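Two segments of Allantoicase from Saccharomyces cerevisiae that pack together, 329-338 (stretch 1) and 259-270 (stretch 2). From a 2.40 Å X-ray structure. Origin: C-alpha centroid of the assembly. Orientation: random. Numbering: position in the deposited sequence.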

# COMPACT_ATOMS: atom_id res chain seq x y z
N ARG A 329 -3.70 -2.93 -28.35
CA ARG A 329 -3.19 -2.01 -29.35
C ARG A 329 -4.25 -1.03 -29.81
O ARG A 329 -4.53 -0.91 -30.99
CB ARG A 329 -2.61 -2.80 -30.51
CG ARG A 329 -1.50 -3.72 -30.09
CD ARG A 329 -0.50 -3.99 -31.20
NE ARG A 329 0.60 -4.82 -30.71
CZ ARG A 329 0.67 -6.16 -30.81
NH1 ARG A 329 -0.28 -6.86 -31.44
NH2 ARG A 329 1.73 -6.80 -30.31
N LYS A 330 -4.84 -0.33 -28.85
CA LYS A 330 -5.96 0.55 -29.12
C LYS A 330 -5.68 1.96 -28.61
O LYS A 330 -5.35 2.18 -27.45
CB LYS A 330 -7.26 0.00 -28.50
CG LYS A 330 -8.54 0.26 -29.37
CD LYS A 330 -9.79 -0.43 -28.77
N SER A 331 -5.81 2.92 -29.51
CA SER A 331 -5.76 4.32 -29.15
C SER A 331 -7.06 4.60 -28.42
O SER A 331 -8.13 4.57 -29.02
CB SER A 331 -5.60 5.19 -30.38
OG SER A 331 -4.57 4.66 -31.19
N ILE A 332 -6.94 4.78 -27.11
CA ILE A 332 -8.09 5.03 -26.26
C ILE A 332 -7.69 5.85 -25.04
O ILE A 332 -6.60 5.68 -24.49
CB ILE A 332 -8.75 3.70 -25.84
CG1 ILE A 332 -10.16 3.95 -25.33
CG2 ILE A 332 -7.93 2.95 -24.78
CD1 ILE A 332 -10.99 2.74 -25.44
N ARG A 333 -8.60 6.74 -24.64
CA ARG A 333 -8.39 7.58 -23.48
C ARG A 333 -9.23 7.11 -22.31
O ARG A 333 -10.43 7.34 -22.27
CB ARG A 333 -8.70 9.03 -23.80
CG ARG A 333 -7.61 9.73 -24.63
CD ARG A 333 -7.77 9.59 -26.15
NE ARG A 333 -6.53 9.89 -26.88
CZ ARG A 333 -6.02 11.11 -27.06
NH1 ARG A 333 -6.62 12.18 -26.55
NH2 ARG A 333 -4.89 11.27 -27.76
N VAL A 334 -8.58 6.44 -21.37
CA VAL A 334 -9.26 5.95 -20.18
C VAL A 334 -8.44 6.30 -18.95
O VAL A 334 -7.23 6.37 -19.01
CB VAL A 334 -9.54 4.42 -20.23
CG1 VAL A 334 -10.46 4.08 -21.42
CG2 VAL A 334 -8.28 3.62 -20.31
N SER A 335 -9.14 6.53 -17.85
CA SER A 335 -8.57 6.96 -16.59
C SER A 335 -8.58 5.85 -15.56
O SER A 335 -7.79 5.87 -14.61
CB SER A 335 -9.39 8.13 -16.05
OG SER A 335 -10.76 7.75 -15.95
N HIS A 336 -9.53 4.93 -15.72
CA HIS A 336 -9.76 3.82 -14.81
C HIS A 336 -9.95 2.56 -15.62
O HIS A 336 -10.37 2.62 -16.78
CB HIS A 336 -11.03 4.07 -14.01
CG HIS A 336 -10.94 5.25 -13.11
ND1 HIS A 336 -10.95 6.53 -13.58
CD2 HIS A 336 -10.77 5.34 -11.77
CE1 HIS A 336 -10.83 7.37 -12.57
NE2 HIS A 336 -10.71 6.67 -11.46
N VAL A 337 -9.60 1.42 -15.01
CA VAL A 337 -9.96 0.11 -15.54
C VAL A 337 -10.73 -0.69 -14.49
O VAL A 337 -10.58 -0.49 -13.30
CB VAL A 337 -8.72 -0.69 -16.05
CG1 VAL A 337 -8.01 0.08 -17.16
CG2 VAL A 337 -7.74 -1.03 -14.93
N LYS A 338 -11.59 -1.58 -14.95
CA LYS A 338 -12.35 -2.47 -14.07
C LYS A 338 -12.00 -3.87 -14.48
O LYS A 338 -12.13 -4.22 -15.63
CB LYS A 338 -13.87 -2.20 -14.18
CG LYS A 338 -14.78 -3.11 -13.35
CD LYS A 338 -16.25 -2.53 -13.12
CE LYS A 338 -17.13 -2.49 -14.34
NZ LYS A 338 -18.20 -1.45 -14.24
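Stretch 2 (259-270) WAVIQLGRESSF

Stretch 2 runs antiparallel to stretch 1: strand 259-263 lies beside strand 336-338, their directions 165° apart and their axes 4.6 Å apart at closest approach. Val337 and Ile262 form the hydrogen-bonded pair, Ile262 N to Val337 O at 2.8 Å and Val337 N to Ile262 O at 2.9 Å, flanked by the non-hydrogen-bonded pairs His336-Gln263 and Lys338-Val261. Leu264 N to Ser335 O, 3.0 Å, extends the ladder.

Val337 (m) and Ile262 (m) share one face, CG2 of Val337 lying 3.9 Å from CB of Ile262. Leu264, m then t, points toward stretch 1, its CD2 4.0 Å from Val337 CG1 and its CD1 between that same methyl, at 4.3 Å, and Val334 CG2, at 4.1 Å. On the other face, His336 (m) swings its ring so that NE2 gives a weak bond to Gln263 OE1 at 3.0 Å; Gln263 is extended, t and t. His336 ND1 lies 2.7 Å from Ser335 OG in a hydrogen bond, so both ring nitrogens are engaged.

Beyond Gly265, which makes no contact, and Arg266, which barely takes part, Ser268 replaces regular pairing. In p, its OG donates to Ile332 O (2.5 Å, very short) and accepts from Val334 N (3.0 Å), while Ser268 N reaches Val334 O at 2.9 Å. Phe270, in t, brings its ring to the backbone, CE1 3.5 Å from Arg329 C.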

# COMPACT_ATOMS: atom_id res chain seq x y z
N TRP A 259 -15.17 -7.86 -8.78
CA TRP A 259 -14.55 -6.82 -9.56
C TRP A 259 -13.71 -5.89 -8.71
O TRP A 259 -13.89 -5.78 -7.49
CB TRP A 259 -15.60 -6.03 -10.33
CG TRP A 259 -16.76 -5.56 -9.50
CD1 TRP A 259 -18.01 -6.15 -9.39
CD2 TRP A 259 -16.81 -4.38 -8.70
NE1 TRP A 259 -18.82 -5.39 -8.56
CE2 TRP A 259 -18.12 -4.31 -8.12
CE3 TRP A 259 -15.88 -3.36 -8.39
CZ2 TRP A 259 -18.49 -3.29 -7.24
CZ3 TRP A 259 -16.25 -2.36 -7.54
CH2 TRP A 259 -17.56 -2.32 -6.97
N ALA A 260 -12.84 -5.20 -9.41
CA ALA A 260 -11.90 -4.28 -8.83
C ALA A 260 -11.75 -3.13 -9.79
O ALA A 260 -11.48 -3.35 -10.96
CB ALA A 260 -10.57 -4.98 -8.60
N VAL A 261 -11.94 -1.91 -9.30
CA VAL A 261 -11.69 -0.70 -10.07
C VAL A 261 -10.32 -0.10 -9.74
O VAL A 261 -9.97 0.13 -8.58
CB VAL A 261 -12.74 0.39 -9.86
CG1 VAL A 261 -12.38 1.63 -10.65
CG2 VAL A 261 -14.12 -0.10 -10.28
N ILE A 262 -9.57 0.19 -10.81
CA ILE A 262 -8.24 0.74 -10.65
C ILE A 262 -8.11 2.09 -11.35
O ILE A 262 -8.42 2.20 -12.52
CB ILE A 262 -7.22 -0.28 -11.14
CG1 ILE A 262 -7.16 -1.42 -10.11
CG2 ILE A 262 -5.83 0.33 -11.32
CD1 ILE A 262 -7.25 -2.74 -10.76
N GLN A 263 -7.71 3.12 -10.60
CA GLN A 263 -7.32 4.36 -11.21
C GLN A 263 -5.89 4.22 -11.70
O GLN A 263 -4.99 3.89 -10.93
CB GLN A 263 -7.40 5.53 -10.24
CG GLN A 263 -7.13 6.87 -10.90
CD GLN A 263 -7.69 8.04 -10.13
OE1 GLN A 263 -8.75 7.97 -9.57
NE2 GLN A 263 -6.97 9.12 -10.14
N LEU A 264 -5.71 4.45 -13.00
CA LEU A 264 -4.41 4.42 -13.64
C LEU A 264 -3.58 5.62 -13.20
O LEU A 264 -4.12 6.64 -12.76
CB LEU A 264 -4.58 4.47 -15.16
CG LEU A 264 -5.41 3.35 -15.83
CD1 LEU A 264 -5.46 3.54 -17.38
CD2 LEU A 264 -4.88 1.97 -15.46
N GLY A 265 -2.26 5.48 -13.34
CA GLY A 265 -1.33 6.52 -12.90
C GLY A 265 -1.45 7.79 -13.70
O GLY A 265 -1.02 8.84 -13.25
N ARG A 266 -2.07 7.66 -14.87
CA ARG A 266 -2.22 8.70 -15.88
C ARG A 266 -3.47 8.34 -16.69
O ARG A 266 -3.80 7.18 -16.84
CB ARG A 266 -1.04 8.60 -16.83
CG ARG A 266 -0.33 9.83 -17.13
CD ARG A 266 0.06 10.00 -18.60
NE ARG A 266 0.89 8.99 -19.30
CZ ARG A 266 2.21 8.79 -19.13
NH1 ARG A 266 2.91 9.40 -18.17
NH2 ARG A 266 2.82 7.91 -19.92
N GLU A 267 -4.13 9.31 -17.30
CA GLU A 267 -5.09 9.01 -18.37
C GLU A 267 -4.32 8.47 -19.60
O GLU A 267 -3.37 9.09 -20.08
CB GLU A 267 -5.90 10.27 -18.73
CG GLU A 267 -6.83 10.12 -19.92
CD GLU A 267 -7.37 11.45 -20.40
OE1 GLU A 267 -7.83 12.20 -19.51
OE2 GLU A 267 -7.31 11.75 -21.63
N SER A 268 -4.74 7.31 -20.09
CA SER A 268 -4.14 6.70 -21.28
C SER A 268 -4.41 7.51 -22.56
O SER A 268 -5.38 8.28 -22.63
CB SER A 268 -4.67 5.28 -21.49
OG SER A 268 -5.94 5.30 -22.14
N SER A 269 -3.53 7.34 -23.54
CA SER A 269 -3.78 7.73 -24.93
C SER A 269 -3.75 6.49 -25.83
O SER A 269 -4.39 6.45 -26.88
CB SER A 269 -2.72 8.70 -25.39
OG SER A 269 -2.29 9.50 -24.30
N PHE A 270 -2.98 5.49 -25.41
CA PHE A 270 -2.87 4.22 -26.10
C PHE A 270 -2.76 3.10 -25.09
O PHE A 270 -2.09 3.26 -24.06
CB PHE A 270 -1.62 4.24 -26.95
CG PHE A 270 -1.46 3.03 -27.83
CD1 PHE A 270 -2.28 2.85 -28.95
CD2 PHE A 270 -0.45 2.11 -27.58
CE1 PHE A 270 -2.10 1.75 -29.79
CE2 PHE A 270 -0.26 1.01 -28.41
CZ PHE A 270 -1.09 0.82 -29.52
O HOH W 1 -6.06 8.09 -14.22